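Side-chain contacts in RNA-dependent RNA Polymerase (Bombyx mori cytoplasmic polyhedrosis virus, PDB 6TZ0), which catalyses template-directed RNA synthesis for transcription and replication of the viral double-stranded RNA genome: residues T559-I562 against Y563-F566; N880-E883 against M884-N888; I1011-M1014 against P1015-L1019. All blocks are in the same frame, centred on the assembly; numbering follows the deposited sequence.

Contact 1: residues T559-I562 against Y563-F566; sequences TKDI and YNTF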
loop_
_atom_site.group_PDB
_atom_site.type_symbol
_atom_site.label_atom_id
_atom_site.label_comp_id
_atom_site.label_asym_id
_atom_site.label_seq_id
_atom_site.Cartn_x
_atom_site.Cartn_y
_atom_site.Cartn_z
ATOM N N THR A 559 -13.694 13.875 8.311
ATOM C CA THR A 559 -12.259 14.032 8.500
ATOM C C THR A 559 -11.534 14.054 7.160
ATOM O O THR A 559 -10.545 14.779 6.995
ATOM C CB THR A 559 -11.738 12.912 9.399
ATOM O OG1 THR A 559 -12.486 12.906 10.616
ATOM C CG2 THR A 559 -10.284 13.125 9.756
ATOM N N LYS A 560 -12.037 13.293 6.184
ATOM C CA LYS A 560 -11.536 13.371 4.817
ATOM C C LYS A 560 -11.785 14.746 4.209
ATOM O O LYS A 560 -10.973 15.238 3.411
ATOM C CB LYS A 560 -12.194 12.274 3.980
ATOM C CG LYS A 560 -11.859 12.290 2.510
ATOM C CD LYS A 560 -10.442 11.871 2.240
ATOM C CE LYS A 560 -10.112 12.097 0.784
ATOM N NZ LYS A 560 -11.020 11.330 -0.094
ATOM N N ASP A 561 -12.873 15.403 4.617
ATOM C CA ASP A 561 -13.179 16.722 4.073
ATOM C C ASP A 561 -12.156 17.796 4.469
ATOM O O ASP A 561 -12.017 18.781 3.739
ATOM C CB ASP A 561 -14.581 17.130 4.512
ATOM C CG ASP A 561 -15.242 18.081 3.543
ATOM O OD1 ASP A 561 -14.623 18.432 2.521
ATOM O OD2 ASP A 561 -16.402 18.460 3.789
ATOM N N ILE A 562 -11.400 17.602 5.559
ATOM C CA ILE A 562 -10.370 18.568 5.961
ATOM C C ILE A 562 -9.251 18.624 4.926
ATOM O O ILE A 562 -8.819 19.702 4.503
ATOM C CB ILE A 562 -9.817 18.227 7.358
ATOM C CG1 ILE A 562 -10.902 18.325 8.424
ATOM C CG2 ILE A 562 -8.664 19.144 7.735
ATOM C CD1 ILE A 562 -10.473 17.845 9.777
ATOM N N TYR A 563 -8.768 17.456 4.501
ATOM C CA TYR A 563 -7.797 17.381 3.417
ATOM C C TYR A 563 -8.419 17.779 2.086
ATOM O O TYR A 563 -7.723 18.322 1.218
ATOM C CB TYR A 563 -7.237 15.960 3.362
ATOM C CG TYR A 563 -6.130 15.686 2.369
ATOM C CD1 TYR A 563 -4.827 16.084 2.626
ATOM C CD2 TYR A 563 -6.380 14.989 1.195
ATOM C CE1 TYR A 563 -3.813 15.818 1.733
ATOM C CE2 TYR A 563 -5.368 14.723 0.298
ATOM C CZ TYR A 563 -4.090 15.143 0.573
ATOM O OH TYR A 563 -3.082 14.879 -0.317
ATOM N N ASN A 564 -9.723 17.522 1.914
ATOM C CA ASN A 564 -10.392 17.909 0.675
ATOM C C ASN A 564 -10.441 19.420 0.488
ATOM O O ASN A 564 -10.382 19.890 -0.648
ATOM C CB ASN A 564 -11.810 17.349 0.617
ATOM C CG ASN A 564 -11.842 15.866 0.384
ATOM O OD1 ASN A 564 -11.007 15.324 -0.331
ATOM N ND2 ASN A 564 -12.832 15.202 0.953
ATOM N N THR A 565 -10.550 20.189 1.578
ATOM C CA THR A 565 -10.507 21.649 1.464
ATOM C C THR A 565 -9.161 22.136 0.943
ATOM O O THR A 565 -9.105 23.040 0.101
ATOM C CB THR A 565 -10.787 22.314 2.808
ATOM O OG1 THR A 565 -9.815 21.880 3.762
ATOM C CG2 THR A 565 -12.148 21.973 3.302
ATOM N N PHE A 566 -8.073 21.556 1.447
ATOM C CA PHE A 566 -6.729 21.893 0.984
ATOM C C PHE A 566 -6.537 21.525 -0.483
ATOM O O PHE A 566 -5.983 22.314 -1.269
ATOM C CB PHE A 566 -5.722 21.183 1.889
ATOM C CG PHE A 566 -4.302 21.284 1.445
ATOM C CD1 PHE A 566 -3.610 22.474 1.533
ATOM C CD2 PHE A 566 -3.636 20.158 0.985
ATOM C CE1 PHE A 566 -2.289 22.547 1.127
ATOM C CE2 PHE A 566 -2.325 20.224 0.582
ATOM C CZ PHE A 566 -1.649 21.417 0.654
#
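K560 and N564, one helical turn apart, carry the main side-chain contact. Their chains cross at about a right angle: CG of K560 lies 3.4 Å from ND2 of N564, while CE of K560 comes within 3.5 Å of OD1 of N564. Bends at chi2 and chi4 bring these two methylenes to the two ends of the amide as the lysine chain crosses it. N564 keeps CG beside its own backbone N (chi1 -72°), directed back to the preceding turn. ND2 of N564 lies 3.1 Å from O of K560, but the angle is too poor for a hydrogen bond. On its other flank N564 meets D561, whose OD1 is 3.6 Å from CB of N564; carboxylate and amide planes stand 60° apart.

The backbone sets this register. N of N564 donates to O of K560 at 3.0 Å, and N of T565 to O of D561 at 3.0 Å. T565 holds OG1 between its own N and carbonyl carbon (chi1 59°), and from there the hydroxyl donates to O of I562 at 2.5 Å, a hydrogen bond back along the helix.

Further out, OH of Y563 bonds to O of P503, and its ring meets H647 of helix 644-665 edge-to-face. NZ of K560 makes a long, weak ion pair with E612, and I562 and F566 pack on helix 389-397. This buried turn belongs to helix 557-573, which comes after strand 541-548 and the short helix 551-554. The side chain of T559 is about 10 Å from those of V548 and D552, consistent with a helix of the polymerase palm, close to the strand that carries the metal ligand D547.

Contact 2: residues N880-E883 against M884-N888; sequences NIRE and MIQQN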
loop_
_atom_site.group_PDB
_atom_site.type_symbol
_atom_site.label_atom_id
_atom_site.label_comp_id
_atom_site.label_asym_id
_atom_site.label_seq_id
_atom_site.Cartn_x
_atom_site.Cartn_y
_atom_site.Cartn_z
ATOM N N ASN A 880 48.124 -20.457 1.238
ATOM C CA ASN A 880 49.276 -19.844 1.914
ATOM C C ASN A 880 49.857 -18.703 1.074
ATOM O O ASN A 880 50.938 -18.787 0.491
ATOM C CB ASN A 880 50.345 -20.878 2.285
ATOM C CG ASN A 880 51.300 -20.366 3.348
ATOM O OD1 ASN A 880 51.191 -19.229 3.804
ATOM N ND2 ASN A 880 52.231 -21.213 3.760
ATOM N N ILE A 881 49.057 -17.640 1.022
ATOM C CA ILE A 881 49.301 -16.489 0.159
ATOM C C ILE A 881 50.595 -15.759 0.530
ATOM O O ILE A 881 51.262 -15.180 -0.332
ATOM C CB ILE A 881 48.054 -15.588 0.221
ATOM C CG1 ILE A 881 48.129 -14.378 -0.696
ATOM C CG2 ILE A 881 47.714 -15.228 1.652
ATOM C CD1 ILE A 881 46.788 -13.754 -0.841
ATOM N N ARG A 882 50.992 -15.808 1.805
ATOM C CA ARG A 882 52.278 -15.247 2.213
ATOM C C ARG A 882 53.433 -16.044 1.615
ATOM O O ARG A 882 54.399 -15.468 1.088
ATOM C CB ARG A 882 52.343 -15.225 3.745
ATOM C CG ARG A 882 53.497 -14.471 4.400
ATOM C CD ARG A 882 54.678 -15.389 4.715
ATOM N NE ARG A 882 54.283 -16.551 5.505
ATOM C CZ ARG A 882 54.990 -17.675 5.578
ATOM N NH1 ARG A 882 56.123 -17.791 4.900
ATOM N NH2 ARG A 882 54.558 -18.686 6.317
ATOM N N GLU A 883 53.349 -17.375 1.693
ATOM C CA GLU A 883 54.341 -18.218 1.037
ATOM C C GLU A 883 54.275 -18.060 -0.473
ATOM O O GLU A 883 55.307 -18.057 -1.151
ATOM C CB GLU A 883 54.145 -19.677 1.431
ATOM C CG GLU A 883 55.192 -20.611 0.868
ATOM C CD GLU A 883 54.994 -22.042 1.298
ATOM O OE1 GLU A 883 54.032 -22.309 2.043
ATOM O OE2 GLU A 883 55.802 -22.900 0.885
ATOM N N MET A 884 53.073 -17.859 -1.006
ATOM C CA MET A 884 52.913 -17.725 -2.446
ATOM C C MET A 884 53.461 -16.394 -2.958
ATOM O O MET A 884 53.838 -16.294 -4.130
ATOM C CB MET A 884 51.438 -17.942 -2.783
ATOM C CG MET A 884 51.040 -17.872 -4.234
ATOM S SD MET A 884 49.434 -18.636 -4.475
ATOM C CE MET A 884 48.408 -17.634 -3.424
ATOM N N ILE A 885 53.573 -15.378 -2.094
ATOM C CA ILE A 885 54.251 -14.152 -2.514
ATOM C C ILE A 885 55.709 -14.092 -2.082
ATOM O O ILE A 885 56.408 -13.139 -2.460
ATOM C CB ILE A 885 53.585 -12.854 -2.006
ATOM C CG1 ILE A 885 53.734 -12.698 -0.501
ATOM C CG2 ILE A 885 52.115 -12.811 -2.357
ATOM C CD1 ILE A 885 53.267 -11.361 -0.012
ATOM N N GLN A 886 56.202 -15.057 -1.296
ATOM C CA GLN A 886 57.629 -15.024 -0.985
ATOM C C GLN A 886 58.482 -15.951 -1.849
ATOM O O GLN A 886 59.700 -15.991 -1.650
ATOM C CB GLN A 886 57.885 -15.322 0.503
ATOM C CG GLN A 886 57.651 -16.739 0.985
ATOM C CD GLN A 886 58.898 -17.602 0.970
ATOM O OE1 GLN A 886 60.013 -17.103 1.113
ATOM N NE2 GLN A 886 58.712 -18.906 0.807
ATOM N N GLN A 887 57.902 -16.696 -2.793
ATOM C CA GLN A 887 58.703 -17.315 -3.845
ATOM C C GLN A 887 58.144 -17.056 -5.241
ATOM O O GLN A 887 58.474 -17.798 -6.175
ATOM C CB GLN A 887 58.894 -18.820 -3.627
ATOM C CG GLN A 887 57.663 -19.704 -3.684
ATOM C CD GLN A 887 57.216 -20.163 -2.321
ATOM O OE1 GLN A 887 57.669 -19.646 -1.301
ATOM N NE2 GLN A 887 56.329 -21.148 -2.293
ATOM N N ASN A 888 57.301 -16.024 -5.388
ATOM C CA ASN A 888 56.927 -15.431 -6.680
ATOM C C ASN A 888 56.198 -16.429 -7.576
ATOM O O ASN A 888 56.563 -16.631 -8.734
ATOM C CB ASN A 888 58.155 -14.849 -7.396
ATOM C CG ASN A 888 57.815 -13.723 -8.368
ATOM O OD1 ASN A 888 58.709 -13.028 -8.844
ATOM N ND2 ASN A 888 56.531 -13.520 -8.641
#
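The apolar side of the turn is made by I881 and M884. The methionine bends at chi3 (60°), which swings its terminal methyl back to the first turn, so that CE of M884 lies 3.9 Å from CA and 4.2 Å from CB of I881. I885 adds aliphatic cover over the backbone, with CG1 3.3 Å from O of R882.

Backbone bonds hold the turn together. N of M884 donates to O of N880, the N-cap residue, at 2.8 Å, and N of I885 donates to O of I881 at 2.9 Å. Further along the spacing shortens: N of Q886 donates to O of E883, three residues back, at 3.1 Å, approaching 75° out of the carbonyl plane. The same N makes only a weak bond to O of R882.

Among the polar side chains, of which R882, Q886 and Q887 are exposed, E883 extends beyond CG and is crossed by Q887, whose NE2 comes within 3.4 Å of CG of E883. The carboxylate and amide planes are 71° apart, and the touching is by a methylene, not by paired polar ends.

The short helix 881-886 comes directly after helix 873-878, and E883 touches D854. M884 packs on L1021, just before strand 1022-1027, and I885 on H1203, between strand 1196-1202 and helix 1204-1211.

Contact 3: residues I1011-M1014 against P1015-L1019; sequences IPTM and PADAL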
loop_
_atom_site.group_PDB
_atom_site.type_symbol
_atom_site.label_atom_id
_atom_site.label_comp_id
_atom_site.label_asym_id
_atom_site.label_seq_id
_atom_site.Cartn_x
_atom_site.Cartn_y
_atom_site.Cartn_z
ATOM N N ILE A 1011 41.017 -25.738 -10.877
ATOM C CA ILE A 1011 40.253 -24.499 -10.729
ATOM C C ILE A 1011 40.910 -23.416 -11.584
ATOM O O ILE A 1011 42.127 -23.212 -11.476
ATOM C CB ILE A 1011 40.191 -24.084 -9.266
ATOM C CG1 ILE A 1011 39.487 -25.165 -8.444
ATOM C CG2 ILE A 1011 39.459 -22.769 -9.119
ATOM C CD1 ILE A 1011 39.647 -25.005 -6.956
ATOM N N PRO A 1012 40.163 -22.731 -12.447
ATOM C CA PRO A 1012 40.788 -21.741 -13.329
ATOM C C PRO A 1012 41.108 -20.447 -12.600
ATOM O O PRO A 1012 40.426 -20.058 -11.649
ATOM C CB PRO A 1012 39.727 -21.516 -14.411
ATOM C CG PRO A 1012 38.444 -21.802 -13.720
ATOM C CD PRO A 1012 38.734 -22.911 -12.750
ATOM N N THR A 1013 42.167 -19.782 -13.053
ATOM C CA THR A 1013 42.541 -18.458 -12.584
ATOM C C THR A 1013 42.552 -17.509 -13.772
ATOM O O THR A 1013 43.163 -17.811 -14.801
ATOM C CB THR A 1013 43.920 -18.460 -11.920
ATOM O OG1 THR A 1013 44.913 -18.798 -12.894
ATOM C CG2 THR A 1013 43.977 -19.469 -10.790
ATOM N N MET A 1014 41.879 -16.381 -13.635
ATOM C CA MET A 1014 41.962 -15.343 -14.647
ATOM C C MET A 1014 43.263 -14.567 -14.484
ATOM O O MET A 1014 43.969 -14.734 -13.491
ATOM C CB MET A 1014 40.743 -14.420 -14.542
ATOM C CG MET A 1014 40.615 -13.634 -13.255
ATOM S SD MET A 1014 39.099 -12.655 -13.275
ATOM C CE MET A 1014 39.135 -11.884 -11.657
ATOM N N PRO A 1015 43.667 -13.750 -15.465
ATOM C CA PRO A 1015 44.812 -12.856 -15.224
ATOM C C PRO A 1015 44.521 -11.737 -14.238
ATOM O O PRO A 1015 45.468 -11.152 -13.701
ATOM C CB PRO A 1015 45.121 -12.295 -16.615
ATOM C CG PRO A 1015 44.604 -13.313 -17.548
ATOM C CD PRO A 1015 43.368 -13.854 -16.905
ATOM N N ALA A 1016 43.254 -11.436 -13.972
ATOM C CA ALA A 1016 42.864 -10.280 -13.183
ATOM C C ALA A 1016 42.805 -10.548 -11.688
ATOM O O ALA A 1016 42.760 -9.591 -10.912
ATOM C CB ALA A 1016 41.505 -9.760 -13.655
ATOM N N ASP A 1017 42.810 -11.806 -11.247
ATOM C CA ASP A 1017 42.742 -12.079 -9.820
ATOM C C ASP A 1017 44.122 -12.180 -9.175
ATOM O O ASP A 1017 44.271 -12.830 -8.136
ATOM C CB ASP A 1017 41.882 -13.323 -9.539
ATOM C CG ASP A 1017 42.445 -14.616 -10.106
ATOM O OD1 ASP A 1017 43.516 -14.638 -10.734
ATOM O OD2 ASP A 1017 41.780 -15.655 -9.919
ATOM N N ALA A 1018 45.135 -11.564 -9.790
ATOM C CA ALA A 1018 46.397 -11.322 -9.108
ATOM C C ALA A 1018 46.268 -10.225 -8.067
ATOM O O ALA A 1018 47.140 -10.100 -7.204
ATOM C CB ALA A 1018 47.482 -10.951 -10.117
ATOM N N LEU A 1019 45.188 -9.439 -8.126
ATOM C CA LEU A 1019 44.931 -8.398 -7.142
ATOM C C LEU A 1019 44.557 -8.951 -5.776
ATOM O O LEU A 1019 44.542 -8.188 -4.809
ATOM C CB LEU A 1019 43.816 -7.473 -7.628
ATOM C CG LEU A 1019 44.117 -6.604 -8.846
ATOM C CD1 LEU A 1019 42.902 -5.797 -9.242
ATOM C CD2 LEU A 1019 45.301 -5.695 -8.574
#
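From M1014 into A1016 the backbone passes from an extended conformation (psi 167° at M1014) to compact, turn-like values (psi -18° at P1015), folding the chain back so that D1017 faces the M1014 it follows by three residues. None of the hydrogen bonds that would stitch such a turn together is found between 1011-1014 and 1015-1019, and the contact therefore rests on side chains.

M1014 does most of the touching. With CG between its own N and carbonyl carbon (chi1 64°) and an extended chain beyond, it runs alongside the backbone of A1016 and D1017. CG of M1014 lies 3.5 Å from N of A1016 and equally near N of D1017. Farther out, SD and CE of M1014 both approach CB of A1016, CE at 3.8 Å, and CE is also 3.8 Å from CB of D1017.

The first bond of the D1017 side chain is directed at 1011-1014, and the side chain crosses the methionine obliquely. T1013 approaches the carboxylate from the incoming loop, its CB being 4.0 Å from OD1 of D1017. OD1 also faces O of M1014, but both are acceptors and give no bond.

The acid is instead held from outside: OD2 of D1017 forms a salt bridge with NE of R872 and a hydrogen bond with OH of Y876. The chemistry thus divides between the apolar contacts of an exposed methionine and a buried carboxylate whose charge is probably stabilised by R872, tying the bend to helix 873-878 and the residue just before it.

From the N terminus the chain first meets contact 1, a turn that packs helix 557-573 of the central polymerase domain on helices 389-397 and 644-665. Some 310 residues later comes contact 2, in the short helix 881-886, and then contact 3, the bend between helix 996-1004 and strand 1022-1027. Each joins adjoining residues, so none closes a long loop, and the three follow in series without nesting or crossing. Contacts 2 and 3 share the C-terminal region, their centres about 15 Å apart; contact 3 joins its loop to R872 and helix 873-878, just before contact 2. Contact 1 lies on the opposite side of the chain's centre, its centre about 73 Å from that of contact 2.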